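Side-chain contacts in type II restriction enzyme NlaIV (Neisseria lactamica, PDB 6QM2), which recognises the double-stranded DNA sequence 5'-GGNNCC-3' and cuts it at its centre, giving blunt fragments with terminal 5'-phosphates: residues A[191-196]-A[240-245]; A[110-115]-A[209-214]. All coordinates share one frame; numbering follows the deposited sequence.

Contact 1: A[191-196]-A[240-245]; sequences LEDFVS and AHKYKK
Asp193, in the first turn of helix 191-204, receives Lys242 and Tyr243 from the C-terminal tail that follows helix 236-239 in this endonuclease of the PDDEXK clan. One carboxylate oxygen does all the bonding across the contact. Asp193 OD2 accepts from Tyr243 OH at 2.5 Å through its anti lone pair, the one facing away from OD1, and it takes the ammonium Lys242 NZ at 2.9 Å on its syn side, 19° out of the carboxylate plane, as a salt bridge. The aspartate meets the tyrosine at the hydroxyl-bearing edge of the ring: OD2 lies in the ring plane, while the carboxylate is turned 74° against it. Behind OD2, Asp193 CB comes within 3.5 Å of Tyr243 OH.

The two tail residues are neighbours in sequence and reach the same oxygen from different sides. Lys242 CB rests 3.9 Å above one face of the Tyr243 ring, off toward its rim, and the lysine chain, otherwise extended, bends once at chi3 (-68°) before its tip arrives crosswise to Asp193. At the base of the pair, Ala240 O accepts both Tyr243 N and Lys244 N, a turn that brings the two side chains off the same short piece of backbone.

Glu189, just before helix 191-204, adds to the network: its carboxylate pairs with Lys242 NZ, and its backbone N bonds to Tyr243 OH. Asp193 also packs on Ile239, and the Tyr243 ring meets Phe188. Two donors on OD2, one of them cationic, should stabilise the buried aspartate as an anion, and its seat near the helix N terminus would probably favour the same state. The tyrosine hydroxyl, giving to Asp193 and accepting from Glu189 N, is satisfied in both roles.

Contact 2: A[110-115]-A[209-214]; sequences YSDEII and RHNASL
Asn211, in the loop between helices 191-204 and 215-227, extends its amide to Asp112 on helix 107-116. From its backbone, CB already points at the helix. CG then takes the place between the backbone N and the carbonyl carbon (chi1 57°), and the amide opens its two ends to different partners. The nitrogen, Asn211 ND2, gives a weak hydrogen bond to Asp112 OD1 at 3.3 Å, bent to 135° at the hydrogen. The oxygen, Asn211 OD1, lies 3.7 Å above the ring plane of the preceding His210, toward the rim, and a water is placed to donate to it weakly.

The same water gives a second link between helix and loop. On the helix side it donates to Ser111 OG at 2.7 Å and approaches Asp112 OD1 at 3.0 Å, so the carboxylate oxygen is within bonding distance of both the amide and the water. With more acceptors in reach than protons, the water cannot donate to all at once, and its bonds to Asp112 OD1 and Asn211 OD1 are probably alternatives. The serine hydroxyl has the carbonyls of Phe107 and Lys108 in its own helix as acceptors for its one proton.

Carboxylate and amide planes stand 81° apart and the side chains cross at about a right angle, far from the flat, two-bonded pairing that an acid and an amide can form. Nearby, Trp215 NE1 bonds weakly to Ser111 O, and the side chains of Ile114 and Ile115 pack on Trp215. With a neutral donor, a bent bond and a partly shared water, the link between Asn211 and Asp112 is probably a weak one, at the protein surface.

From the N terminus the chain passes two helices and the first strands before helix 107-116, which supplies 110-115, then runs through strands 124-132 and 138-147 of the main sheet to helix 191-204, whose start supplies 191-196. Contact 2 closes its loop just beyond that helix, at 209-214; contact 1 closes later, at 240-245, after helices 215-227 and 236-239. The segments alternate, so the two loops cross. Their centres are about 18 Å apart, yet the first segments pack directly: Phe194 CZ lies 3.9 Å from Tyr110 CE2. Contact 2 ties helix 107-116 to the loop before helix 215-227, and contact 1 ties the start of helix 191-204 to the C-terminal tail.

Contact 1: A[191-196]-A[240-245]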
ATOM      1  N   LEU A 191     -23.782 -12.028  23.507  1.00104.51           N
ATOM      2  CA  LEU A 191     -23.229 -10.731  23.900  1.00100.28           C
ATOM      3  C   LEU A 191     -22.688 -10.719  25.332  1.00 97.34           C
ATOM      4  O   LEU A 191     -21.613 -10.183  25.577  1.00 96.85           O
ATOM      5  CB  LEU A 191     -24.295  -9.640  23.744  1.00100.75           C
ATOM      6  CG  LEU A 191     -23.974  -8.234  24.253  1.00103.10           C
ATOM      7  CD1 LEU A 191     -22.725  -7.697  23.582  1.00105.99           C
ATOM      8  CD2 LEU A 191     -25.152  -7.308  24.007  1.00105.37           C
ATOM      9  N   GLU A 192     -23.429 -11.308  26.267  1.00 97.77           N
ATOM     10  CA  GLU A 192     -23.063 -11.253  27.690  1.00101.18           C
ATOM     11  C   GLU A 192     -21.694 -11.886  27.945  1.00 98.66           C
ATOM     12  O   GLU A 192     -20.893 -11.348  28.716  1.00 94.88           O
ATOM     13  CB  GLU A 192     -24.127 -11.926  28.577  1.00106.87           C
ATOM     14  CG  GLU A 192     -25.439 -11.152  28.727  1.00109.59           C
ATOM     15  CD  GLU A 192     -26.451 -11.389  27.608  1.00111.10           C
ATOM     16  OE1 GLU A 192     -26.172 -12.178  26.676  1.00105.54           O
ATOM     17  OE2 GLU A 192     -27.542 -10.774  27.661  1.00112.51           O
ATOM     18  N   ASP A 193     -21.433 -13.014  27.280  1.00 98.76           N
ATOM     19  CA  ASP A 193     -20.155 -13.726  27.410  1.00 99.12           C
ATOM     20  C   ASP A 193     -18.991 -12.919  26.834  1.00 95.67           C
ATOM     21  O   ASP A 193     -17.943 -12.816  27.470  1.00 94.05           O
ATOM     22  CB  ASP A 193     -20.222 -15.109  26.741  1.00102.81           C
ATOM     23  CG  ASP A 193     -21.153 -16.085  27.468  1.00103.61           C
ATOM     24  OD1 ASP A 193     -21.723 -15.738  28.523  1.00105.90           O
ATOM     25  OD2 ASP A 193     -21.315 -17.219  26.975  1.00106.36           O
ATOM     26  N   PHE A 194     -19.182 -12.356  25.638  1.00 93.29           N
ATOM     27  CA  PHE A 194     -18.209 -11.428  25.033  1.00 92.25           C
ATOM     28  C   PHE A 194     -17.849 -10.294  25.999  1.00 92.24           C
ATOM     29  O   PHE A 194     -16.674 -10.016  26.230  1.00 92.75           O
ATOM     30  CB  PHE A 194     -18.753 -10.858  23.711  1.00 92.78           C
ATOM     31  CG  PHE A 194     -17.901  -9.768  23.099  1.00 94.40           C
ATOM     32  CD1 PHE A 194     -16.806 -10.084  22.309  1.00 97.64           C
ATOM     33  CD2 PHE A 194     -18.203  -8.425  23.300  1.00 96.42           C
ATOM     34  CE1 PHE A 194     -16.025  -9.085  21.741  1.00 99.47           C
ATOM     35  CE2 PHE A 194     -17.424  -7.424  22.735  1.00 97.15           C
ATOM     36  CZ  PHE A 194     -16.333  -7.753  21.955  1.00 97.24           C
ATOM     37  N   VAL A 195     -18.869  -9.663  26.574  1.00 90.40           N
ATOM     38  CA  VAL A 195     -18.665  -8.552  27.500  1.00 88.83           C
ATOM     39  C   VAL A 195     -17.959  -9.040  28.764  1.00 89.98           C
ATOM     40  O   VAL A 195     -17.092  -8.335  29.293  1.00 90.05           O
ATOM     41  CB  VAL A 195     -19.996  -7.833  27.844  1.00 89.84           C
ATOM     42  CG1 VAL A 195     -19.798  -6.788  28.942  1.00 87.14           C
ATOM     43  CG2 VAL A 195     -20.585  -7.173  26.599  1.00 89.84           C
ATOM     44  N   SER A 196     -18.322 -10.237  29.238  1.00 91.64           N
ATOM     45  CA  SER A 196     -17.641 -10.858  30.385  1.00 92.13           C
ATOM     46  C   SER A 196     -16.150 -11.039  30.121  1.00 91.98           C
ATOM     47  O   SER A 196     -15.329 -10.801  31.011  1.00 90.42           O
ATOM     48  CB  SER A 196     -18.260 -12.210  30.745  1.00 91.81           C
ATOM     49  OG  SER A 196     -17.570 -12.802  31.837  1.00 91.48           O
ATOM     50  N   ALA A 240     -15.617 -19.380  31.531  1.00106.82           N
ATOM     51  CA  ALA A 240     -14.359 -19.563  30.790  1.00106.88           C
ATOM     52  C   ALA A 240     -14.230 -20.940  30.146  1.00105.41           C
ATOM     53  O   ALA A 240     -13.772 -21.039  29.008  1.00106.96           O
ATOM     54  CB  ALA A 240     -13.158 -19.296  31.690  1.00107.24           C
ATOM     55  N   HIS A 241     -14.654 -21.985  30.863  1.00106.95           N
ATOM     56  CA  HIS A 241     -14.565 -23.372  30.374  1.00108.60           C
ATOM     57  C   HIS A 241     -15.189 -23.605  28.985  1.00109.05           C
ATOM     58  O   HIS A 241     -14.688 -24.426  28.215  1.00117.01           O
ATOM     59  CB  HIS A 241     -15.163 -24.360  31.389  1.00109.62           C
ATOM     60  CG  HIS A 241     -16.649 -24.253  31.554  1.00112.58           C
ATOM     61  ND1 HIS A 241     -17.537 -24.850  30.684  1.00117.34           N
ATOM     62  CD2 HIS A 241     -17.402 -23.637  32.494  1.00113.38           C
ATOM     63  CE1 HIS A 241     -18.773 -24.595  31.074  1.00116.29           C
ATOM     64  NE2 HIS A 241     -18.719 -23.862  32.172  1.00115.65           N
ATOM     65  N   LYS A 242     -16.259 -22.879  28.667  1.00106.80           N
ATOM     66  CA  LYS A 242     -16.913 -22.989  27.355  1.00108.98           C
ATOM     67  C   LYS A 242     -16.019 -22.546  26.190  1.00109.81           C
ATOM     68  O   LYS A 242     -16.221 -22.989  25.056  1.00108.07           O
ATOM     69  CB  LYS A 242     -18.204 -22.159  27.315  1.00112.96           C
ATOM     70  CG  LYS A 242     -19.291 -22.592  28.291  1.00116.54           C
ATOM     71  CD  LYS A 242     -20.634 -21.939  27.979  1.00119.60           C
ATOM     72  CE  LYS A 242     -20.622 -20.439  28.241  1.00122.11           C
ATOM     73  NZ  LYS A 242     -21.946 -19.811  27.979  1.00123.39           N
ATOM     74  N   TYR A 243     -15.054 -21.666  26.476  1.00111.46           N
ATOM     75  CA  TYR A 243     -14.230 -21.004  25.456  1.00113.30           C
ATOM     76  C   TYR A 243     -12.732 -21.375  25.455  1.00115.94           C
ATOM     77  O   TYR A 243     -12.036 -21.109  24.472  1.00110.07           O
ATOM     78  CB  TYR A 243     -14.428 -19.487  25.598  1.00109.96           C
ATOM     79  CG  TYR A 243     -15.889 -19.098  25.462  1.00105.21           C
ATOM     80  CD1 TYR A 243     -16.562 -19.282  24.253  1.00104.43           C
ATOM     81  CD2 TYR A 243     -16.610 -18.587  26.546  1.00103.01           C
ATOM     82  CE1 TYR A 243     -17.903 -18.958  24.120  1.00102.95           C
ATOM     83  CE2 TYR A 243     -17.957 -18.252  26.419  1.00103.11           C
ATOM     84  CZ  TYR A 243     -18.598 -18.439  25.201  1.00103.48           C
ATOM     85  OH  TYR A 243     -19.929 -18.115  25.044  1.00100.61           O
ATOM     86  N   LYS A 244     -12.248 -21.984  26.539  1.00122.07           N
ATOM     87  CA  LYS A 244     -10.852 -22.424  26.644  1.00128.44           C
ATOM     88  C   LYS A 244     -10.764 -23.902  26.253  1.00142.31           C
ATOM     89  O   LYS A 244     -11.739 -24.472  25.754  1.00142.52           O
ATOM     90  CB  LYS A 244     -10.344 -22.214  28.078  1.00123.09           C
ATOM     91  CG  LYS A 244     -10.384 -20.774  28.571  1.00117.58           C
ATOM     92  CD  LYS A 244      -9.264 -19.914  28.000  1.00110.03           C
ATOM     93  CE  LYS A 244      -9.176 -18.599  28.764  1.00107.02           C
ATOM     94  NZ  LYS A 244      -8.089 -17.715  28.278  1.00107.04           N
ATOM     95  N   LYS A 245      -9.593 -24.507  26.463  1.00163.34           N
ATOM     96  CA  LYS A 245      -9.409 -25.956  26.340  1.00173.26           C
ATOM     97  C   LYS A 245      -9.640 -26.603  27.709  1.00178.43           C
ATOM     98  O   LYS A 245     -10.455 -27.519  27.836  1.00182.37           O
ATOM     99  CB  LYS A 245      -8.000 -26.317  25.841  1.00174.86           C
ATOM    100  CG  LYS A 245      -7.585 -25.738  24.486  1.00173.08           C
ATOM    101  CD  LYS A 245      -7.127 -24.280  24.494  1.00176.60           C
ATOM    102  CE  LYS A 245      -6.055 -23.961  25.532  1.00178.02           C
ATOM    103  NZ  LYS A 245      -5.582 -22.551  25.448  1.00176.13           N
TER

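Contact 2: A[110-115]-A[209-214]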
ATOM      1  N   TYR A 110     -11.654   0.403  23.064  1.00 90.04           N
ATOM      2  CA  TYR A 110     -12.931  -0.322  22.984  1.00 87.61           C
ATOM      3  C   TYR A 110     -13.530  -0.637  24.343  1.00 86.09           C
ATOM      4  O   TYR A 110     -14.742  -0.567  24.495  1.00 84.49           O
ATOM      5  CB  TYR A 110     -12.756  -1.602  22.161  1.00 87.24           C
ATOM      6  CG  TYR A 110     -14.037  -2.281  21.729  1.00 84.37           C
ATOM      7  CD1 TYR A 110     -14.659  -1.938  20.533  1.00 84.67           C
ATOM      8  CD2 TYR A 110     -14.606  -3.296  22.497  1.00 84.44           C
ATOM      9  CE1 TYR A 110     -15.825  -2.569  20.120  1.00 85.11           C
ATOM     10  CE2 TYR A 110     -15.769  -3.937  22.093  1.00 84.80           C
ATOM     11  CZ  TYR A 110     -16.375  -3.570  20.904  1.00 84.11           C
ATOM     12  OH  TYR A 110     -17.526  -4.197  20.500  1.00 84.14           O
ATOM     13  N   SER A 111     -12.692  -0.977  25.321  1.00 88.42           N
ATOM     14  CA  SER A 111     -13.165  -1.190  26.690  1.00 94.22           C
ATOM     15  C   SER A 111     -13.776   0.087  27.294  1.00 97.55           C
ATOM     16  O   SER A 111     -14.766   0.001  28.022  1.00100.25           O
ATOM     17  CB  SER A 111     -12.051  -1.756  27.587  1.00 93.51           C
ATOM     18  OG  SER A 111     -10.875  -0.972  27.533  1.00 93.90           O
ATOM     19  N   ASP A 112     -13.199   1.251  26.983  1.00100.72           N
ATOM     20  CA  ASP A 112     -13.751   2.549  27.413  1.00106.71           C
ATOM     21  C   ASP A 112     -14.989   2.932  26.618  1.00103.80           C
ATOM     22  O   ASP A 112     -15.957   3.434  27.183  1.00104.94           O
ATOM     23  CB  ASP A 112     -12.714   3.677  27.283  1.00112.33           C
ATOM     24  CG  ASP A 112     -11.568   3.552  28.278  1.00123.57           C
ATOM     25  OD1 ASP A 112     -11.676   2.778  29.256  1.00133.11           O
ATOM     26  OD2 ASP A 112     -10.546   4.244  28.083  1.00132.57           O
ATOM     27  N   GLU A 113     -14.935   2.710  25.307  1.00103.63           N
ATOM     28  CA  GLU A 113     -16.023   3.058  24.390  1.00104.00           C
ATOM     29  C   GLU A 113     -17.344   2.401  24.784  1.00101.96           C
ATOM     30  O   GLU A 113     -18.368   3.075  24.821  1.00106.54           O
ATOM     31  CB  GLU A 113     -15.643   2.657  22.955  1.00110.39           C
ATOM     32  CG  GLU A 113     -16.689   2.909  21.864  1.00114.32           C
ATOM     33  CD  GLU A 113     -16.640   4.305  21.272  1.00116.57           C
ATOM     34  OE1 GLU A 113     -16.202   5.250  21.969  1.00113.39           O
ATOM     35  OE2 GLU A 113     -17.052   4.446  20.099  1.00117.66           O
ATOM     36  N   ILE A 114     -17.322   1.099  25.070  1.00 99.37           N
ATOM     37  CA  ILE A 114     -18.566   0.358  25.348  1.00 97.37           C
ATOM     38  C   ILE A 114     -19.222   0.667  26.707  1.00 98.72           C
ATOM     39  O   ILE A 114     -20.369   0.287  26.928  1.00100.24           O
ATOM     40  CB  ILE A 114     -18.420  -1.176  25.147  1.00 94.13           C
ATOM     41  CG1 ILE A 114     -17.445  -1.807  26.155  1.00 93.45           C
ATOM     42  CG2 ILE A 114     -18.017  -1.479  23.711  1.00 91.97           C
ATOM     43  CD1 ILE A 114     -17.529  -3.318  26.201  1.00 93.68           C
ATOM     44  N   ILE A 115     -18.510   1.341  27.607  1.00 98.92           N
ATOM     45  CA  ILE A 115     -19.145   1.930  28.793  1.00101.71           C
ATOM     46  C   ILE A 115     -19.896   3.209  28.418  1.00105.58           C
ATOM     47  O   ILE A 115     -21.047   3.382  28.801  1.00113.38           O
ATOM     48  CB  ILE A 115     -18.129   2.201  29.923  1.00104.28           C
ATOM     49  CG1 ILE A 115     -17.766   0.867  30.582  1.00105.24           C
ATOM     50  CG2 ILE A 115     -18.692   3.184  30.956  1.00107.96           C
ATOM     51  CD1 ILE A 115     -16.661   0.942  31.610  1.00106.79           C
ATOM     52  N   ARG A 209      -5.873  -1.861  33.911  1.00 93.51           N
ATOM     53  CA  ARG A 209      -6.219  -2.373  35.244  1.00 94.86           C
ATOM     54  C   ARG A 209      -6.757  -1.298  36.196  1.00 97.60           C
ATOM     55  O   ARG A 209      -7.554  -1.609  37.079  1.00 96.61           O
ATOM     56  CB  ARG A 209      -5.002  -3.055  35.875  1.00 96.10           C
ATOM     57  CG  ARG A 209      -5.292  -3.829  37.155  1.00 97.54           C
ATOM     58  CD  ARG A 209      -4.094  -4.668  37.560  1.00 95.81           C
ATOM     59  NE  ARG A 209      -3.845  -5.738  36.592  1.00 97.68           N
ATOM     60  CZ  ARG A 209      -2.665  -6.320  36.357  1.00 95.84           C
ATOM     61  NH1 ARG A 209      -1.563  -5.959  37.019  1.00 97.43           N
ATOM     62  NH2 ARG A 209      -2.583  -7.278  35.437  1.00 91.15           N
ATOM     63  N   HIS A 210      -6.316  -0.051  36.018  1.00105.18           N
ATOM     64  CA  HIS A 210      -6.729   1.071  36.880  1.00108.73           C
ATOM     65  C   HIS A 210      -8.247   1.299  36.940  1.00106.90           C
ATOM     66  O   HIS A 210      -8.749   1.761  37.965  1.00111.34           O
ATOM     67  CB  HIS A 210      -6.008   2.383  36.493  1.00113.45           C
ATOM     68  CG  HIS A 210      -6.332   2.882  35.113  1.00122.18           C
ATOM     69  ND1 HIS A 210      -5.500   2.676  34.033  1.00126.25           N
ATOM     70  CD2 HIS A 210      -7.391   3.583  34.641  1.00125.53           C
ATOM     71  CE1 HIS A 210      -6.036   3.221  32.955  1.00126.12           C
ATOM     72  NE2 HIS A 210      -7.185   3.776  33.295  1.00126.50           N
ATOM     73  N   ASN A 211      -8.967   0.979  35.861  1.00105.23           N
ATOM     74  CA  ASN A 211     -10.439   1.110  35.839  1.00114.66           C
ATOM     75  C   ASN A 211     -11.158  -0.244  35.692  1.00111.49           C
ATOM     76  O   ASN A 211     -12.226  -0.341  35.077  1.00114.78           O
ATOM     77  CB  ASN A 211     -10.908   2.167  34.800  1.00121.40           C
ATOM     78  CG  ASN A 211     -10.435   1.889  33.378  1.00119.57           C
ATOM     79  OD1 ASN A 211      -9.760   0.902  33.101  1.00122.51           O
ATOM     80  ND2 ASN A 211     -10.792   2.782  32.467  1.00123.22           N
ATOM     81  N   ALA A 212     -10.576  -1.275  36.304  1.00107.94           N
ATOM     82  CA  ALA A 212     -11.142  -2.623  36.300  1.00102.65           C
ATOM     83  C   ALA A 212     -12.128  -2.835  37.441  1.00100.98           C
ATOM     84  O   ALA A 212     -13.050  -3.643  37.318  1.00 94.57           O
ATOM     85  CB  ALA A 212     -10.027  -3.649  36.391  1.00103.71           C
ATOM     86  N   SER A 213     -11.926  -2.121  38.548  1.00106.59           N
ATOM     87  CA  SER A 213     -12.720  -2.314  39.760  1.00113.47           C
ATOM     88  C   SER A 213     -14.202  -2.026  39.521  1.00113.40           C
ATOM     89  O   SER A 213     -15.059  -2.867  39.789  1.00114.55           O
ATOM     90  CB  SER A 213     -12.183  -1.431  40.894  1.00116.30           C
ATOM     91  OG  SER A 213     -12.810  -1.733  42.126  1.00123.50           O
ATOM     92  N   LEU A 214     -14.487  -0.853  38.974  1.00114.93           N
ATOM     93  CA  LEU A 214     -15.863  -0.397  38.801  1.00122.39           C
ATOM     94  C   LEU A 214     -16.523  -0.908  37.509  1.00116.82           C
ATOM     95  O   LEU A 214     -17.744  -0.817  37.373  1.00115.87           O
ATOM     96  CB  LEU A 214     -15.908   1.141  38.847  1.00134.33           C
ATOM     97  CG  LEU A 214     -15.167   1.846  40.003  1.00136.57           C
ATOM     98  CD1 LEU A 214     -15.361   3.356  39.932  1.00135.58           C
ATOM     99  CD2 LEU A 214     -15.601   1.314  41.365  1.00135.22           C
TER
HETATM  100  O   HOH W   1     -10.486   0.080  29.944  1.00 87.35           O